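Local coordinates for protein toll-like receptor 13 (Mus musculus, PDB 4Z0C) that recognises single-stranded RNA from bacterial 23S rRNA through its leucine-rich-repeat ectodomain and signals via MYD88 and TRAF6 in innate immunity, at residues L306-G311 with S322-L327; R346-L351 with T355-S360. All coordinates share one frame; numbering follows the deposited sequence.

Contact 1 of 2, residues L306-G311 with S322-L327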
ATOM      1  N   LEU A 306      21.834 -34.457 -18.863  1.00 26.78           N
ATOM      2  CA  LEU A 306      21.983 -33.941 -17.491  1.00 33.76           C
ATOM      3  C   LEU A 306      20.912 -32.886 -17.193  1.00 35.31           C
ATOM      4  O   LEU A 306      20.371 -32.819 -16.086  1.00 33.12           O
ATOM      5  CB  LEU A 306      23.360 -33.294 -17.293  1.00 30.60           C
ATOM      6  CG  LEU A 306      24.580 -34.210 -17.468  1.00 41.21           C
ATOM      7  CD1 LEU A 306      25.905 -33.494 -17.084  1.00 26.35           C
ATOM      8  CD2 LEU A 306      24.380 -35.488 -16.662  1.00 39.09           C
ATOM      9  N   PHE A 307      20.608 -32.086 -18.212  1.00 30.75           N
ATOM     10  CA  PHE A 307      19.657 -31.001 -18.113  1.00 27.22           C
ATOM     11  C   PHE A 307      18.675 -31.081 -19.275  1.00 30.46           C
ATOM     12  O   PHE A 307      19.061 -30.961 -20.435  1.00 29.14           O
ATOM     13  CB  PHE A 307      20.400 -29.649 -18.126  1.00 27.96           C
ATOM     14  CG  PHE A 307      19.489 -28.436 -18.107  1.00 35.33           C
ATOM     15  CD1 PHE A 307      18.249 -28.480 -17.491  1.00 35.34           C
ATOM     16  CD2 PHE A 307      19.883 -27.251 -18.705  1.00 33.76           C
ATOM     17  CE1 PHE A 307      17.424 -27.365 -17.480  1.00 37.12           C
ATOM     18  CE2 PHE A 307      19.058 -26.133 -18.694  1.00 30.83           C
ATOM     19  CZ  PHE A 307      17.833 -26.191 -18.083  1.00 30.58           C
ATOM     20  N   LEU A 308      17.399 -31.256 -18.946  1.00 36.99           N
ATOM     21  CA  LEU A 308      16.321 -31.225 -19.922  1.00 31.58           C
ATOM     22  C   LEU A 308      15.326 -30.102 -19.564  1.00 29.57           C
ATOM     23  O   LEU A 308      14.840 -30.022 -18.439  1.00 24.10           O
ATOM     24  CB  LEU A 308      15.619 -32.589 -19.966  1.00 29.73           C
ATOM     25  CG  LEU A 308      14.328 -32.706 -20.788  1.00 30.49           C
ATOM     26  CD1 LEU A 308      14.537 -32.293 -22.248  1.00 20.29           C
ATOM     27  CD2 LEU A 308      13.724 -34.107 -20.704  1.00 31.97           C
ATOM     28  N   ASP A 309      15.036 -29.232 -20.526  1.00 27.91           N
ATOM     29  CA  ASP A 309      14.103 -28.146 -20.306  1.00 25.48           C
ATOM     30  C   ASP A 309      12.856 -28.364 -21.154  1.00 33.49           C
ATOM     31  O   ASP A 309      12.915 -28.264 -22.371  1.00 28.98           O
ATOM     32  CB  ASP A 309      14.735 -26.803 -20.661  1.00 28.29           C
ATOM     33  CG  ASP A 309      13.912 -25.603 -20.161  1.00 43.79           C
ATOM     34  OD1 ASP A 309      12.655 -25.664 -20.152  1.00 47.58           O
ATOM     35  OD2 ASP A 309      14.534 -24.586 -19.772  1.00 46.47           O
ATOM     36  N   LEU A 310      11.724 -28.641 -20.503  1.00 36.59           N
ATOM     37  CA  LEU A 310      10.482 -28.916 -21.220  1.00 30.28           C
ATOM     38  C   LEU A 310       9.429 -27.837 -21.027  1.00 33.89           C
ATOM     39  O   LEU A 310       8.241 -28.092 -21.190  1.00 38.69           O
ATOM     40  CB  LEU A 310       9.916 -30.275 -20.816  1.00 27.88           C
ATOM     41  CG  LEU A 310      10.633 -31.502 -21.393  1.00 32.47           C
ATOM     42  CD1 LEU A 310      10.144 -32.795 -20.738  1.00 25.71           C
ATOM     43  CD2 LEU A 310      10.449 -31.546 -22.896  1.00 27.12           C
ATOM     44  N   GLY A 311       9.866 -26.631 -20.682  1.00 35.29           N
ATOM     45  CA  GLY A 311       8.950 -25.531 -20.441  1.00 34.70           C
ATOM     46  C   GLY A 311       8.030 -25.191 -21.598  1.00 33.06           C
ATOM     47  O   GLY A 311       8.427 -25.271 -22.755  1.00 35.78           O
ATOM     48  N   SER A 322       5.902 -43.192 -15.606  1.00 50.98           N
ATOM     49  CA  SER A 322       7.290 -43.534 -15.900  1.00 41.73           C
ATOM     50  C   SER A 322       7.932 -42.747 -17.045  1.00 41.38           C
ATOM     51  O   SER A 322       8.885 -43.222 -17.651  1.00 37.34           O
ATOM     52  CB  SER A 322       7.407 -45.043 -16.150  1.00 40.69           C
ATOM     53  OG  SER A 322       6.825 -45.774 -15.081  1.00 42.13           O
ATOM     54  N   GLU A 323       7.425 -41.549 -17.331  1.00 43.47           N
ATOM     55  CA  GLU A 323       7.932 -40.728 -18.445  1.00 36.44           C
ATOM     56  C   GLU A 323       9.435 -40.464 -18.438  1.00 39.24           C
ATOM     57  O   GLU A 323      10.062 -40.354 -19.497  1.00 40.80           O
ATOM     58  CB  GLU A 323       7.186 -39.391 -18.532  1.00 32.20           C
ATOM     59  CG  GLU A 323       5.829 -39.473 -19.231  1.00 41.73           C
ATOM     60  CD  GLU A 323       4.698 -39.951 -18.330  1.00 51.85           C
ATOM     61  OE1 GLU A 323       3.661 -40.390 -18.882  1.00 59.51           O
ATOM     62  OE2 GLU A 323       4.843 -39.907 -17.081  1.00 50.54           O
ATOM     63  N   PHE A 324      10.004 -40.314 -17.250  1.00 40.81           N
ATOM     64  CA  PHE A 324      11.395 -39.904 -17.130  1.00 33.53           C
ATOM     65  C   PHE A 324      12.302 -41.036 -16.705  1.00 35.28           C
ATOM     66  O   PHE A 324      13.512 -40.843 -16.564  1.00 38.86           O
ATOM     67  CB  PHE A 324      11.521 -38.715 -16.150  1.00 26.34           C
ATOM     68  CG  PHE A 324      10.837 -37.473 -16.633  1.00 26.69           C
ATOM     69  CD1 PHE A 324      11.472 -36.633 -17.543  1.00 26.25           C
ATOM     70  CD2 PHE A 324       9.552 -37.157 -16.203  1.00 24.69           C
ATOM     71  CE1 PHE A 324      10.848 -35.487 -18.014  1.00 25.48           C
ATOM     72  CE2 PHE A 324       8.917 -36.019 -16.665  1.00 27.49           C
ATOM     73  CZ  PHE A 324       9.563 -35.176 -17.572  1.00 32.97           C
ATOM     74  N   ASN A 325      11.732 -42.220 -16.510  1.00 40.51           N
ATOM     75  CA  ASN A 325      12.502 -43.314 -15.918  1.00 47.01           C
ATOM     76  C   ASN A 325      13.675 -43.836 -16.750  1.00 45.35           C
ATOM     77  O   ASN A 325      14.615 -44.420 -16.205  1.00 42.49           O
ATOM     78  CB  ASN A 325      11.597 -44.433 -15.403  1.00 54.20           C
ATOM     79  CG  ASN A 325      10.816 -44.013 -14.161  1.00 62.84           C
ATOM     80  OD1 ASN A 325      11.181 -43.045 -13.482  1.00 64.34           O
ATOM     81  ND2 ASN A 325       9.742 -44.735 -13.859  1.00 64.01           N
ATOM     82  N   ALA A 326      13.632 -43.624 -18.062  1.00 49.37           N
ATOM     83  CA  ALA A 326      14.762 -43.995 -18.907  1.00 47.80           C
ATOM     84  C   ALA A 326      15.784 -42.855 -18.965  1.00 47.55           C
ATOM     85  O   ALA A 326      16.713 -42.869 -19.775  1.00 45.91           O
ATOM     86  CB  ALA A 326      14.291 -44.380 -20.302  1.00 43.55           C
ATOM     87  N   LEU A 327      15.613 -41.866 -18.096  1.00 43.35           N
ATOM     88  CA  LEU A 327      16.548 -40.750 -18.020  1.00 35.94           C
ATOM     89  C   LEU A 327      17.193 -40.565 -16.643  1.00 35.45           C
ATOM     90  O   LEU A 327      17.221 -39.457 -16.122  1.00 38.85           O
ATOM     91  CB  LEU A 327      15.858 -39.457 -18.462  1.00 41.31           C
ATOM     92  CG  LEU A 327      16.102 -39.060 -19.918  1.00 50.08           C
ATOM     93  CD1 LEU A 327      15.179 -37.956 -20.390  1.00 44.88           C
ATOM     94  CD2 LEU A 327      17.560 -38.620 -20.091  1.00 55.08           C
TER
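L310 and F324 reach for each other from opposite directions, and they meet where L310 CD1 lies 3.9 Å from F324 CE1. CZ of F324 is almost as near to the same methyl, at 4.0 Å, so CD1 sits beside the CE1–CZ side of the ring. It lies close to the ring plane, which makes this an edge contact. L308 CD2 reaches the same CE1 of F324, at 4.2 Å, from the neighbouring CD1–CE1 side, again near the plane, although here the two side chains cross at about a right angle. CD2 of L308 has a second neighbour, L327 CD1 at 4.1 Å, and so bridges F324 and L327.

The two strand-side leucines arrive by different torsions. L308 carries CG anti to its backbone N (chi1 172°), whereas L310 carries it anti to the carbonyl carbon (chi1 -75°), yet both present a methyl to CE1. The alternation is that of a leucine-rich repeat, here LRR 12: on and just after strand 307-309, L308 and L310 point into the solenoid while F307 and D309 do not. F324, from the convex side, supplies the inward phenylalanine. Type I turns from S322 to N325 and from F324 to L327 overlap at F324 and N325; F324 and L327, first and last residues of the second, both direct their side chains toward the strand, and that turn is closed by L327 N to F324 O at 2.8 Å.

At the end of the strand, D309 OD1 accepts from G311 N at 3.0 Å and 163°, nearly along the acceptor's C-O axis, forming an Asx turn. Q287 NE2 also bonds to that oxygen. I296 of helix 293-302 packs against both L310 and F324, and L333 of strand 332-334 touches F324.

Contact 2 of 2, residues R346-L351 with T355-S360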
ATOM      1  N   ARG A 346       5.082 -42.032  -9.999  1.00 45.99           N
ATOM      2  CA  ARG A 346       5.394 -42.929 -11.095  1.00 51.19           C
ATOM      3  C   ARG A 346       6.196 -42.298 -12.205  1.00 53.00           C
ATOM      4  O   ARG A 346       6.801 -43.016 -13.009  1.00 54.35           O
ATOM      5  CB  ARG A 346       4.113 -43.523 -11.692  1.00 56.82           C
ATOM      6  CG  ARG A 346       3.262 -44.342 -10.743  1.00 68.37           C
ATOM      7  CD  ARG A 346       4.005 -45.556 -10.202  1.00 75.71           C
ATOM      8  NE  ARG A 346       3.117 -46.409  -9.412  1.00 81.11           N
ATOM      9  CZ  ARG A 346       2.113 -47.115  -9.925  1.00 81.29           C
ATOM     10  NH1 ARG A 346       1.865 -47.067 -11.228  1.00 76.85           N
ATOM     11  NH2 ARG A 346       1.352 -47.866  -9.139  1.00 83.14           N
ATOM     12  N   THR A 347       6.187 -40.972 -12.275  1.00 40.66           N
ATOM     13  CA  THR A 347       6.826 -40.309 -13.409  1.00 39.89           C
ATOM     14  C   THR A 347       8.347 -40.205 -13.319  1.00 37.63           C
ATOM     15  O   THR A 347       9.030 -40.286 -14.336  1.00 33.40           O
ATOM     16  CB  THR A 347       6.225 -38.912 -13.680  1.00 40.42           C
ATOM     17  OG1 THR A 347       6.542 -38.518 -15.026  1.00 45.25           O
ATOM     18  CG2 THR A 347       6.766 -37.871 -12.684  1.00 23.29           C
ATOM     19  N   TRP A 348       8.869 -40.046 -12.107  1.00 43.49           N
ATOM     20  CA  TRP A 348      10.292 -39.788 -11.904  1.00 31.99           C
ATOM     21  C   TRP A 348      10.849 -40.692 -10.815  1.00 33.80           C
ATOM     22  O   TRP A 348      11.697 -40.287 -10.018  1.00 30.53           O
ATOM     23  CB  TRP A 348      10.530 -38.323 -11.549  1.00 28.84           C
ATOM     24  CG  TRP A 348       9.613 -37.767 -10.474  1.00 35.64           C
ATOM     25  CD1 TRP A 348       9.177 -38.400  -9.335  1.00 40.12           C
ATOM     26  CD2 TRP A 348       9.007 -36.473 -10.466  1.00 31.35           C
ATOM     27  NE1 TRP A 348       8.340 -37.568  -8.616  1.00 30.25           N
ATOM     28  CE2 TRP A 348       8.220 -36.382  -9.293  1.00 28.60           C
ATOM     29  CE3 TRP A 348       9.046 -35.383 -11.339  1.00 32.53           C
ATOM     30  CZ2 TRP A 348       7.499 -35.241  -8.972  1.00 18.28           C
ATOM     31  CZ3 TRP A 348       8.323 -34.247 -11.013  1.00 34.76           C
ATOM     32  CH2 TRP A 348       7.553 -34.191  -9.842  1.00 23.12           C
ATOM     33  N   SER A 349      10.352 -41.920 -10.790  1.00 34.07           N
ATOM     34  CA  SER A 349      10.768 -42.919  -9.813  1.00 40.41           C
ATOM     35  C   SER A 349      12.281 -43.159  -9.773  1.00 37.08           C
ATOM     36  O   SER A 349      12.848 -43.452  -8.719  1.00 36.28           O
ATOM     37  CB  SER A 349      10.053 -44.237 -10.109  1.00 42.01           C
ATOM     38  OG  SER A 349       9.947 -45.008  -8.930  1.00 51.90           O
ATOM     39  N   SER A 350      12.930 -43.045 -10.926  1.00 33.34           N
ATOM     40  CA  SER A 350      14.348 -43.381 -11.026  1.00 43.38           C
ATOM     41  C   SER A 350      15.283 -42.158 -11.054  1.00 47.39           C
ATOM     42  O   SER A 350      16.492 -42.296 -11.231  1.00 49.24           O
ATOM     43  CB  SER A 350      14.574 -44.202 -12.285  1.00 42.92           C
ATOM     44  OG  SER A 350      14.463 -43.359 -13.421  1.00 45.97           O
ATOM     45  N   LEU A 351      14.733 -40.972 -10.825  1.00 46.14           N
ATOM     46  CA  LEU A 351      15.515 -39.754 -10.933  1.00 42.42           C
ATOM     47  C   LEU A 351      16.295 -39.465  -9.655  1.00 43.92           C
ATOM     48  O   LEU A 351      16.136 -38.406  -9.060  1.00 45.41           O
ATOM     49  CB  LEU A 351      14.607 -38.575 -11.291  1.00 40.93           C
ATOM     50  CG  LEU A 351      14.638 -38.133 -12.757  1.00 35.24           C
ATOM     51  CD1 LEU A 351      14.702 -39.317 -13.654  1.00 23.57           C
ATOM     52  CD2 LEU A 351      13.456 -37.261 -13.135  1.00 35.11           C
ATOM     53  N   THR A 355      18.817 -32.806  -8.937  1.00 29.05           N
ATOM     54  CA  THR A 355      19.087 -31.864  -7.840  1.00 38.05           C
ATOM     55  C   THR A 355      18.280 -30.570  -7.970  1.00 33.50           C
ATOM     56  O   THR A 355      18.105 -29.846  -7.000  1.00 37.61           O
ATOM     57  CB  THR A 355      20.598 -31.488  -7.717  1.00 29.88           C
ATOM     58  OG1 THR A 355      21.058 -30.931  -8.951  1.00 34.78           O
ATOM     59  CG2 THR A 355      21.441 -32.703  -7.345  1.00 24.49           C
ATOM     60  N   SER A 356      17.759 -30.311  -9.161  1.00 29.88           N
ATOM     61  CA  SER A 356      16.990 -29.111  -9.414  1.00 34.38           C
ATOM     62  C   SER A 356      15.752 -29.441 -10.252  1.00 35.89           C
ATOM     63  O   SER A 356      15.845 -30.136 -11.262  1.00 33.46           O
ATOM     64  CB  SER A 356      17.857 -28.076 -10.128  1.00 33.68           C
ATOM     65  OG  SER A 356      17.082 -26.957 -10.521  1.00 43.96           O
ATOM     66  N   LEU A 357      14.601 -28.927  -9.824  1.00 33.57           N
ATOM     67  CA  LEU A 357      13.319 -29.181 -10.475  1.00 25.23           C
ATOM     68  C   LEU A 357      12.448 -27.926 -10.479  1.00 24.45           C
ATOM     69  O   LEU A 357      12.215 -27.328  -9.440  1.00 31.26           O
ATOM     70  CB  LEU A 357      12.581 -30.305  -9.761  1.00 24.39           C
ATOM     71  CG  LEU A 357      11.170 -30.606 -10.285  1.00 30.32           C
ATOM     72  CD1 LEU A 357      11.245 -31.167 -11.702  1.00 30.33           C
ATOM     73  CD2 LEU A 357      10.399 -31.569  -9.366  1.00 24.44           C
ATOM     74  N   ASP A 358      11.966 -27.533 -11.648  1.00 22.32           N
ATOM     75  CA  ASP A 358      11.145 -26.341 -11.765  1.00 18.42           C
ATOM     76  C   ASP A 358       9.739 -26.696 -12.244  1.00 25.26           C
ATOM     77  O   ASP A 358       9.548 -27.110 -13.389  1.00 24.95           O
ATOM     78  CB  ASP A 358      11.806 -25.332 -12.705  1.00 23.84           C
ATOM     79  CG  ASP A 358      11.042 -24.011 -12.787  1.00 38.31           C
ATOM     80  OD1 ASP A 358      10.101 -23.821 -12.006  1.00 36.63           O
ATOM     81  OD2 ASP A 358      11.407 -23.135 -13.598  1.00 50.55           O
ATOM     82  N   LEU A 359       8.761 -26.546 -11.352  1.00 27.90           N
ATOM     83  CA  LEU A 359       7.363 -26.841 -11.665  1.00 26.49           C
ATOM     84  C   LEU A 359       6.513 -25.564 -11.650  1.00 26.13           C
ATOM     85  O   LEU A 359       5.293 -25.603 -11.617  1.00 20.55           O
ATOM     86  CB  LEU A 359       6.809 -27.848 -10.661  1.00 25.40           C
ATOM     87  CG  LEU A 359       7.309 -29.278 -10.848  1.00 29.29           C
ATOM     88  CD1 LEU A 359       6.798 -30.161  -9.711  1.00 27.84           C
ATOM     89  CD2 LEU A 359       6.905 -29.806 -12.215  1.00 25.11           C
ATOM     90  N   SER A 360       7.176 -24.424 -11.700  1.00 22.33           N
ATOM     91  CA  SER A 360       6.511 -23.151 -11.517  1.00 20.14           C
ATOM     92  C   SER A 360       5.572 -22.818 -12.668  1.00 24.72           C
ATOM     93  O   SER A 360       5.823 -23.227 -13.796  1.00 22.40           O
ATOM     94  CB  SER A 360       7.556 -22.044 -11.356  1.00 16.72           C
ATOM     95  OG  SER A 360       8.269 -21.851 -12.567  1.00 26.07           O
TER
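CD2 of L357 is the atom that W348 meets most closely, with the indole's CZ3 at 3.8 Å and CH2 at 3.9 Å. This methyl therefore lies against the outer bond of the six-membered ring, approaching it obliquely, and the two side chains cross at roughly a right angle. L359 comes from the direction opposite to W348 and places CD1 4.1 Å from CH2, at the ring edge and near its plane. CH2 is thus the atom common to both leucine contacts, all of them apolar.

A chi1 of 47° sets CG of W348 between the backbone N and the carbonyl carbon, the most hemmed-in of the three staggered positions. One face of the indole is partly covered from within its own segment, where T347 CG2 stands 3.4 Å above the plane, offset toward the rim. L351 N bonds to W348 O to close a type I turn over W348 to L351. The contact joins consecutive units of the leucine-rich-repeat solenoid: W348, on the convex-side loop of LRR 13, projects inward to L357 and L359, on and just after strand 356-358 of LRR 14.

Further out, the indole N-H of buried W348 is bonded to A371 O, and its ring meets that of F372 with planes about 30° apart; both partners belong to LRR 14, and F372 also touches L359. On the strand side, L357 packs between L333 and L381 of the flanking strands. Where the chain leaves strand 356-358, D358 OD1 accepts two bonds from S360: its backbone N at 3.0 Å, from 39° above the carboxylate plane, in an Asx turn, and its OG at 2.7 Å on the syn side.

Overall arrangement
From the N terminus, strand 307-309 comes first; the chain then runs to the convex side and contact 1 closes that loop within LRR 12, ten residues lying between its segments. Only afterwards, beyond strand 332-334, does contact 2 open, closing a shorter loop with three residues between its segments as LRR 13 passes into LRR 14. The two loops are therefore in series, neither nested nor crossed. Their centres are 8 Å apart, and the convex-side segments 322-327 and 346-351 are joined by probable hydrogen bonds, E323 OE2 with T347 OG1 and N325 O with S350 OG. Strand 332-334 lies between strands 307-309 and 356-358, linking both contacts.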